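Local structure of beta sliding clamp (Borrelia burgdorferi, 6DJ8) at residues Asn39-Ala44 against Tyr134-Asn139; Leu291-Leu296 against Gly326-Lys331; Val305-Phe308 against Leu313-Leu316. The protein forms a ring-shaped head-to-tail homodimer around DNA and probably tethers DNA polymerases and other proteins to it, making replication processive. One frame throughout, in Å; residues are numbered along the deposited sequence.

Contact 1. Residues Asn39-Ala44 against Tyr134-Asn139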
loop_
_atom_site.group_PDB
_atom_site.type_symbol
_atom_site.label_atom_id
_atom_site.label_comp_id
_atom_site.label_asym_id
_atom_site.label_seq_id
_atom_site.Cartn_x
_atom_site.Cartn_y
_atom_site.Cartn_z
ATOM N N ASN A 39 12.872 3.489 23.529
ATOM C CA ASN A 39 13.348 3.190 24.876
ATOM C C ASN A 39 12.822 1.877 25.422
ATOM O O ASN A 39 13.173 1.526 26.549
ATOM C CB ASN A 39 12.987 4.305 25.858
ATOM C CG ASN A 39 13.866 5.517 25.697
ATOM O OD1 ASN A 39 14.981 5.415 25.189
ATOM N ND2 ASN A 39 13.381 6.670 26.143
ATOM N N ASP A 40 12.003 1.157 24.667
ATOM C CA ASP A 40 11.364 -0.059 25.158
ATOM C C ASP A 40 12.231 -1.284 24.882
ATOM O O ASP A 40 12.475 -1.632 23.724
ATOM C CB ASP A 40 10.013 -0.224 24.475
ATOM C CG ASP A 40 9.268 -1.431 24.964
ATOM O OD1 ASP A 40 9.675 -2.013 25.991
ATOM O OD2 ASP A 40 8.310 -1.827 24.275
ATOM N N ILE A 41 12.628 -1.986 25.946
ATOM C CA ILE A 41 13.468 -3.161 25.753
ATOM C C ILE A 41 12.730 -4.260 25.004
ATOM O O ILE A 41 13.374 -5.109 24.378
ATOM C CB ILE A 41 14.010 -3.709 27.086
ATOM C CG1 ILE A 41 12.877 -4.208 27.977
ATOM C CG2 ILE A 41 14.860 -2.678 27.817
ATOM C CD1 ILE A 41 13.376 -5.083 29.098
ATOM N N TRP A 42 11.395 -4.272 25.049
ATOM C CA TRP A 42 10.623 -5.260 24.304
ATOM C C TRP A 42 10.407 -4.847 22.855
ATOM O O TRP A 42 9.773 -5.588 22.093
ATOM C CB TRP A 42 9.290 -5.509 25.010
ATOM C CG TRP A 42 9.524 -5.879 26.433
ATOM C CD1 TRP A 42 9.182 -5.153 27.536
ATOM C CD2 TRP A 42 10.210 -7.048 26.917
ATOM N NE1 TRP A 42 9.593 -5.805 28.679
ATOM C CE2 TRP A 42 10.225 -6.969 28.325
ATOM C CE3 TRP A 42 10.797 -8.160 26.295
ATOM C CZ2 TRP A 42 10.809 -7.948 29.120
ATOM C CZ3 TRP A 42 11.381 -9.124 27.084
ATOM C CH2 TRP A 42 11.378 -9.017 28.486
ATOM N N SER A 43 10.933 -3.693 22.465
ATOM C CA SER A 43 11.023 -3.299 21.070
ATOM C C SER A 43 12.411 -3.553 20.508
ATOM O O SER A 43 12.674 -3.230 19.343
ATOM C CB SER A 43 10.639 -1.828 20.911
ATOM O OG SER A 43 9.256 -1.638 21.186
ATOM N N ALA A 44 13.299 -4.127 21.310
ATOM C CA ALA A 44 14.683 -4.342 20.936
ATOM C C ALA A 44 14.907 -5.782 20.510
ATOM O O ALA A 44 14.087 -6.668 20.754
ATOM C CB ALA A 44 15.605 -4.005 22.107
ATOM N N TYR A 134 24.235 -2.314 29.414
ATOM C CA TYR A 134 24.492 -3.728 29.672
ATOM C C TYR A 134 23.555 -4.299 30.734
ATOM O O TYR A 134 23.203 -5.484 30.672
ATOM C CB TYR A 134 25.949 -3.924 30.096
ATOM N N GLU A 135 23.123 -3.477 31.697
ATOM C CA GLU A 135 22.206 -3.955 32.731
ATOM C C GLU A 135 20.841 -4.335 32.170
ATOM O O GLU A 135 20.137 -5.146 32.780
ATOM C CB GLU A 135 22.037 -2.908 33.840
ATOM C CG GLU A 135 23.314 -2.567 34.610
ATOM C CD GLU A 135 24.290 -1.735 33.802
ATOM O OE1 GLU A 135 23.846 -0.764 33.154
ATOM O OE2 GLU A 135 25.497 -2.062 33.803
ATOM N N GLU A 136 20.460 -3.797 31.011
ATOM C CA GLU A 136 19.167 -4.146 30.444
ATOM C C GLU A 136 19.175 -5.511 29.770
ATOM O O GLU A 136 18.101 -6.077 29.542
ATOM C CB GLU A 136 18.718 -3.075 29.444
ATOM C CG GLU A 136 18.261 -1.751 30.066
ATOM C CD GLU A 136 16.965 -1.872 30.873
ATOM O OE1 GLU A 136 16.285 -2.924 30.802
ATOM O OE2 GLU A 136 16.613 -0.894 31.569
ATOM N N ILE A 137 20.351 -6.057 29.454
ATOM C CA ILE A 137 20.395 -7.340 28.759
ATOM C C ILE A 137 19.859 -8.443 29.657
ATOM O O ILE A 137 19.130 -9.335 29.202
ATOM C CB ILE A 137 21.818 -7.648 28.255
ATOM C CG1 ILE A 137 22.217 -6.651 27.163
ATOM C CG2 ILE A 137 21.885 -9.060 27.694
ATOM C CD1 ILE A 137 23.572 -6.917 26.552
ATOM N N GLU A 138 20.209 -8.405 30.945
ATOM C CA GLU A 138 19.709 -9.416 31.868
ATOM C C GLU A 138 18.186 -9.462 31.867
ATOM O O GLU A 138 17.597 -10.544 31.958
ATOM C CB GLU A 138 20.235 -9.140 33.275
ATOM N N ASN A 139 17.536 -8.311 31.692
ATOM C CA ASN A 139 16.078 -8.273 31.670
ATOM C C ASN A 139 15.505 -9.010 30.462
ATOM O O ASN A 139 14.392 -9.539 30.538
ATOM C CB ASN A 139 15.597 -6.821 31.664
ATOM C CG ASN A 139 15.972 -6.068 32.934
ATOM O OD1 ASN A 139 16.270 -6.665 33.969
ATOM N ND2 ASN A 139 15.963 -4.739 32.850
#

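Contact 2. Residues Leu291-Leu296 against Gly326-Lys331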
loop_
_atom_site.group_PDB
_atom_site.type_symbol
_atom_site.label_atom_id
_atom_site.label_comp_id
_atom_site.label_asym_id
_atom_site.label_seq_id
_atom_site.Cartn_x
_atom_site.Cartn_y
_atom_site.Cartn_z
ATOM N N LEU A 291 -16.577 -14.606 -7.181
ATOM C CA LEU A 291 -16.699 -14.163 -5.795
ATOM C C LEU A 291 -16.136 -12.760 -5.632
ATOM O O LEU A 291 -16.646 -11.962 -4.835
ATOM C CB LEU A 291 -15.981 -15.138 -4.843
ATOM C CG LEU A 291 -16.731 -16.463 -4.674
ATOM C CD1 LEU A 291 -15.892 -17.467 -3.886
ATOM C CD2 LEU A 291 -18.052 -16.214 -3.970
ATOM N N ALA A 292 -15.061 -12.455 -6.358
ATOM C CA ALA A 292 -14.508 -11.107 -6.282
ATOM C C ALA A 292 -15.475 -10.085 -6.866
ATOM O O ALA A 292 -15.507 -8.932 -6.421
ATOM C CB ALA A 292 -13.155 -11.046 -6.991
ATOM N N ARG A 293 -16.274 -10.484 -7.855
ATOM C CA ARG A 293 -17.230 -9.544 -8.427
ATOM C C ARG A 293 -18.461 -9.400 -7.539
ATOM O O ARG A 293 -18.889 -8.276 -7.252
ATOM C CB ARG A 293 -17.606 -9.978 -9.835
ATOM C CG ARG A 293 -16.400 -10.040 -10.729
ATOM C CD ARG A 293 -16.699 -10.735 -12.035
ATOM N NE ARG A 293 -15.460 -10.981 -12.750
ATOM C CZ ARG A 293 -14.813 -10.034 -13.420
ATOM N NH1 ARG A 293 -13.683 -10.318 -14.045
ATOM N NH2 ARG A 293 -15.304 -8.796 -13.449
ATOM N N VAL A 294 -19.030 -10.524 -7.074
ATOM C CA VAL A 294 -20.237 -10.433 -6.254
ATOM C C VAL A 294 -19.910 -9.796 -4.915
ATOM O O VAL A 294 -20.761 -9.124 -4.311
ATOM C CB VAL A 294 -20.901 -11.827 -6.087
ATOM C CG1 VAL A 294 -20.168 -12.691 -5.043
ATOM C CG2 VAL A 294 -22.349 -11.680 -5.679
ATOM N N ASN A 295 -18.661 -9.932 -4.459
ATOM C CA ASN A 295 -18.223 -9.243 -3.250
ATOM C C ASN A 295 -18.545 -7.752 -3.297
ATOM O O ASN A 295 -18.762 -7.136 -2.252
ATOM C CB ASN A 295 -16.713 -9.402 -3.063
ATOM C CG ASN A 295 -16.233 -8.832 -1.748
ATOM O OD1 ASN A 295 -16.768 -9.157 -0.688
ATOM N ND2 ASN A 295 -15.241 -7.934 -1.815
ATOM N N LEU A 296 -18.599 -7.158 -4.494
ATOM C CA LEU A 296 -18.886 -5.725 -4.566
ATOM C C LEU A 296 -20.325 -5.412 -4.195
ATOM O O LEU A 296 -20.680 -4.230 -4.098
ATOM C CB LEU A 296 -18.569 -5.202 -5.969
ATOM C CG LEU A 296 -17.071 -5.246 -6.292
ATOM C CD1 LEU A 296 -16.828 -5.014 -7.777
ATOM C CD2 LEU A 296 -16.325 -4.205 -5.460
ATOM N N GLY A 326 -26.444 -7.625 -6.807
ATOM C CA GLY A 326 -25.686 -8.226 -7.891
ATOM C C GLY A 326 -25.853 -9.744 -7.934
ATOM O O GLY A 326 -25.736 -10.414 -6.900
ATOM N N GLU A 327 -26.138 -10.296 -9.111
ATOM C CA GLU A 327 -26.383 -11.727 -9.277
ATOM C C GLU A 327 -25.441 -12.291 -10.325
ATOM O O GLU A 327 -25.401 -11.793 -11.455
ATOM C CB GLU A 327 -27.827 -12.013 -9.714
ATOM C CG GLU A 327 -28.921 -11.484 -8.811
ATOM C CD GLU A 327 -30.309 -11.664 -9.421
ATOM O OE1 GLU A 327 -31.112 -12.450 -8.872
ATOM O OE2 GLU A 327 -30.577 -11.058 -10.482
ATOM N N PHE A 328 -24.699 -13.336 -9.961
ATOM C CA PHE A 328 -23.797 -13.998 -10.893
ATOM C C PHE A 328 -24.045 -15.496 -10.894
ATOM O O PHE A 328 -24.296 -16.102 -9.847
ATOM C CB PHE A 328 -22.338 -13.759 -10.551
ATOM C CG PHE A 328 -21.940 -12.287 -10.561
ATOM C CD1 PHE A 328 -22.192 -11.489 -9.459
ATOM C CD2 PHE A 328 -21.327 -11.730 -11.667
ATOM C CE1 PHE A 328 -21.831 -10.117 -9.450
ATOM C CE2 PHE A 328 -20.969 -10.371 -11.677
ATOM C CZ PHE A 328 -21.219 -9.576 -10.557
ATOM N N PHE A 329 -23.881 -16.090 -12.073
ATOM C CA PHE A 329 -24.144 -17.498 -12.309
ATOM C C PHE A 329 -22.891 -18.186 -12.828
ATOM O O PHE A 329 -22.122 -17.606 -13.604
ATOM C CB PHE A 329 -25.291 -17.656 -13.307
ATOM C CG PHE A 329 -26.593 -17.123 -12.804
ATOM C CD1 PHE A 329 -26.919 -15.778 -12.962
ATOM C CD2 PHE A 329 -27.507 -17.972 -12.176
ATOM C CE1 PHE A 329 -28.127 -15.285 -12.499
ATOM C CE2 PHE A 329 -28.718 -17.489 -11.715
ATOM C CZ PHE A 329 -29.027 -16.138 -11.875
ATOM N N ILE A 330 -22.693 -19.428 -12.389
ATOM C CA ILE A 330 -21.628 -20.295 -12.870
ATOM C C ILE A 330 -22.273 -21.563 -13.402
ATOM O O ILE A 330 -23.077 -22.190 -12.699
ATOM C CB ILE A 330 -20.617 -20.617 -11.759
ATOM C CG1 ILE A 330 -19.959 -19.328 -11.255
ATOM C CG2 ILE A 330 -19.582 -21.631 -12.258
ATOM C CD1 ILE A 330 -18.976 -19.524 -10.043
ATOM N N LYS A 331 -21.954 -21.915 -14.648
ATOM C CA LYS A 331 -22.632 -23.006 -15.340
ATOM C C LYS A 331 -21.610 -23.921 -16.002
ATOM O O LYS A 331 -20.400 -23.693 -15.922
ATOM C CB LYS A 331 -23.621 -22.470 -16.378
ATOM C CG LYS A 331 -24.647 -21.484 -15.827
ATOM C CD LYS A 331 -25.513 -20.889 -16.958
ATOM C CE LYS A 331 -26.601 -19.979 -16.392
ATOM N NZ LYS A 331 -27.405 -19.307 -17.470
#

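Contact 3. Residues Val305-Phe308 against Leu313-Leu316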
loop_
_atom_site.group_PDB
_atom_site.type_symbol
_atom_site.label_atom_id
_atom_site.label_comp_id
_atom_site.label_asym_id
_atom_site.label_seq_id
_atom_site.Cartn_x
_atom_site.Cartn_y
_atom_site.Cartn_z
ATOM N N VAL A 305 -25.525 -15.016 -0.552
ATOM C CA VAL A 305 -26.574 -16.026 -0.727
ATOM C C VAL A 305 -26.231 -16.894 -1.931
ATOM O O VAL A 305 -26.114 -16.392 -3.061
ATOM C CB VAL A 305 -27.966 -15.400 -0.884
ATOM C CG1 VAL A 305 -29.006 -16.508 -1.198
ATOM C CG2 VAL A 305 -28.349 -14.647 0.371
ATOM N N LEU A 306 -26.090 -18.200 -1.687
ATOM C CA LEU A 306 -25.755 -19.182 -2.709
ATOM C C LEU A 306 -26.986 -20.001 -3.049
ATOM O O LEU A 306 -27.701 -20.448 -2.150
ATOM C CB LEU A 306 -24.665 -20.153 -2.234
ATOM C CG LEU A 306 -23.321 -19.590 -1.806
ATOM C CD1 LEU A 306 -22.402 -20.704 -1.335
ATOM C CD2 LEU A 306 -22.728 -18.836 -2.981
ATOM N N THR A 307 -27.219 -20.228 -4.340
ATOM C CA THR A 307 -28.276 -21.138 -4.763
ATOM C C THR A 307 -27.678 -22.219 -5.648
ATOM O O THR A 307 -27.170 -21.923 -6.741
ATOM C CB THR A 307 -29.401 -20.409 -5.492
ATOM O OG1 THR A 307 -29.919 -19.399 -4.634
ATOM C CG2 THR A 307 -30.546 -21.404 -5.827
ATOM N N PHE A 308 -27.746 -23.467 -5.171
ATOM C CA PHE A 308 -27.286 -24.633 -5.913
ATOM C C PHE A 308 -28.472 -25.263 -6.637
ATOM O O PHE A 308 -29.458 -25.652 -5.999
ATOM C CB PHE A 308 -26.663 -25.681 -4.989
ATOM C CG PHE A 308 -25.317 -25.310 -4.436
ATOM C CD1 PHE A 308 -25.208 -24.540 -3.300
ATOM C CD2 PHE A 308 -24.162 -25.780 -5.033
ATOM C CE1 PHE A 308 -23.972 -24.232 -2.790
ATOM C CE2 PHE A 308 -22.939 -25.485 -4.519
ATOM C CZ PHE A 308 -22.839 -24.704 -3.404
ATOM N N LEU A 313 -24.868 -22.602 -10.334
ATOM C CA LEU A 313 -24.705 -22.060 -8.998
ATOM C C LEU A 313 -24.953 -20.561 -9.095
ATOM O O LEU A 313 -24.334 -19.883 -9.921
ATOM C CB LEU A 313 -23.293 -22.313 -8.467
ATOM C CG LEU A 313 -22.882 -21.563 -7.203
ATOM C CD1 LEU A 313 -23.755 -21.950 -6.022
ATOM C CD2 LEU A 313 -21.382 -21.766 -6.879
ATOM N N LYS A 314 -25.837 -20.044 -8.249
ATOM C CA LYS A 314 -26.173 -18.626 -8.241
ATOM C C LYS A 314 -25.515 -17.958 -7.041
ATOM O O LYS A 314 -25.601 -18.462 -5.921
ATOM C CB LYS A 314 -27.692 -18.426 -8.191
ATOM C CG LYS A 314 -28.111 -16.958 -8.108
ATOM C CD LYS A 314 -29.620 -16.799 -7.925
ATOM C CE LYS A 314 -30.003 -15.333 -8.162
ATOM N NZ LYS A 314 -31.293 -14.921 -7.539
ATOM N N LEU A 315 -24.824 -16.850 -7.283
ATOM C CA LEU A 315 -24.221 -16.047 -6.223
ATOM C C LEU A 315 -24.950 -14.712 -6.186
ATOM O O LEU A 315 -25.003 -14.004 -7.197
ATOM C CB LEU A 315 -22.725 -15.818 -6.447
ATOM C CG LEU A 315 -21.839 -16.882 -7.096
ATOM C CD1 LEU A 315 -20.483 -16.263 -7.414
ATOM C CD2 LEU A 315 -21.668 -18.096 -6.210
ATOM N N LEU A 316 -25.498 -14.368 -5.023
ATOM C CA LEU A 316 -26.340 -13.189 -4.882
ATOM C C LEU A 316 -25.810 -12.314 -3.760
ATOM O O LEU A 316 -25.737 -12.750 -2.605
ATOM C CB LEU A 316 -27.791 -13.588 -4.616
ATOM C CG LEU A 316 -28.754 -12.489 -4.177
ATOM C CD1 LEU A 316 -28.906 -11.471 -5.295
ATOM C CD2 LEU A 316 -30.124 -13.128 -3.866
#

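Contact 1. Residues Asn39-Ala44 against Tyr134-Asn139
A methyl group set against a carboxylate oxygen is the oddity here: Ile41 CG2 lies 3.3 Å from Glu136 OE1, closer than any other pair across the contact, and no hydrogen bond joins the two segments. The meeting is small, burying 154 Å² in all, and is made by van der Waals touches, two of them onto oxygens. The second branch of Ile41 ends at CD1, which touches Asn139 CB at 3.8 Å, so the two branches reach Glu136 and Asn139, about one helical turn apart, and the side chain crosses both at about a right angle. With chi1 at 64°, Ile41 holds CG1 between its own backbone N and carbonyl carbon, and CG2 is turned out beside the N to meet Glu136. The same CG1 also lies against one face of the Trp42 indole, offset toward its rim. Residues 41-43 make a short 3-10 turn in the loop before strand 44-50, while residues 134-139 belong to the short helix 135-140 between strands 126-130 and 151-156; here the loop touches that helix on the surface of the N-terminal domain. Each side has its own polar brace. The Glu136 chain bends at chi2, and its OE1 accepts from Asn139 ND2 at 2.8 Å, met well above the carboxylate plane. Opposite, Asp40 OD1 takes the backbone N of Trp42 at 3.0 Å in an Asx turn that spans Ile41. The indole reaches over obliquely, its CH2 3.7 Å from Asn139 O, and its ring also meets that of Tyr140.

Contact 2. Residues Leu291-Leu296 against Gly326-Lys331
Arg293 meets Phe328 through the root of its side chain: CB stands 4.2 Å from the centroid of the phenyl ring, 30° off the normal, an off-centre CH-pi contact whose nearest ring atom is CZ at 3.7 Å. Beyond CB the extended arginine chain leads away from the strand. Its guanidinium pairs through NE with Asp289, one helical turn back, and hydrogen-bonds to Ala92 O and Asn94 OD1 of the second subunit. Val294 follows and takes the adjoining side of the ring, with CB 3.6 Å from Phe328 CD1 and its backbone CA 3.6 Å from Phe328 CE1. The two side chains slide past each other in opposite directions. Because Val294 CG2 is anti to the backbone N, it reaches CD1 of the ring and also touches Gly326 O at 3.8 Å. The backbones come closest where the CA atoms of Val294 and Gly326 are 6.1 Å apart; Gly326 itself has no side chain. No hydrogen bond crosses, and the Phe328 ring packs against the C-terminal part of the helix by van der Waals contact. Phe328 also packs on Leu127 of the second subunit, and Gly326 and Glu327 pair antiparallel with a strand of that subunit, continuing the sheet across the ring interface. Within the C-terminal domain, helix 284-294 lies against the sheet of strands 325-331, 312-318 and 303-308, where Val294 touches Leu304, and beside helix 348-355, where it touches Ile348.

Contact 3. Residues Val305-Phe308 against Leu313-Leu316
Leu313 sets a methyl squarely over the face of Phe308: CD1 stands 3.7 Å from the ring centroid and only 3° off its normal, so all six ring carbons lie almost equally far from it. This is a CH-pi contact over the face rather than at the rim. The leucine reaches it because CG is anti to the backbone N (chi1 168°), and the branch ending in CD1 then leans toward the partner strand. Leu306, two residues before Phe308 on the same face of the sheet, borders this methyl with its CB at 4.3 Å. Strands 303-308 and 312-318 make an antiparallel beta hairpin in the four-stranded sheet of the C-terminal domain, with the short segments at 166° to each other. Val305 with Leu316 and Thr307 with Lys314 are the hydrogen-bonded pairs; the shortest of their four bonds, Lys314 N to Thr307 O, measures 2.8 Å. Leu306 with Leu315 and Phe308 with Leu313 are non-hydrogen-bonded, and there CA-H...O contacts fill in, such as Leu306 CA to Lys314 O at 3.3 Å. Leu306 and Leu315 lie side by side, pointing the same way, although Leu315 has two conformers and the closeness of their ends is doubtful. On the reverse face, Val305 CB faces Leu316 CB at 4.2 Å, and Thr307 CB abuts Lys314 CB at 3.8 Å. Beyond CB the Lys314 chain runs extended away from Thr307, and its NZ makes a salt bridge with Glu327 OE1 on strand 325-331.

Contacts 2 and 3 share one sheet of the C-terminal domain, contact 2 through strand 325-331 and contact 3 through the hairpin beside it. Their centres are about 9 Å apart, with contact 3 nested in the loop that contact 2 closes. Strand 325-331 joins them: Phe328 O probably accepts a hydrogen bond from Leu315 N at 2.7 Å, and Phe329 packs on the Lys314 chain. Contact 1 lies in the N-terminal domain, on the opposite side of the chain's centre, about 52 Å from contact 2 and 56 Å from contact 3 between centres. In the head-to-tail dimer, contact 2 borders the second subunit, whereas contacts 1 and 3 do not touch it.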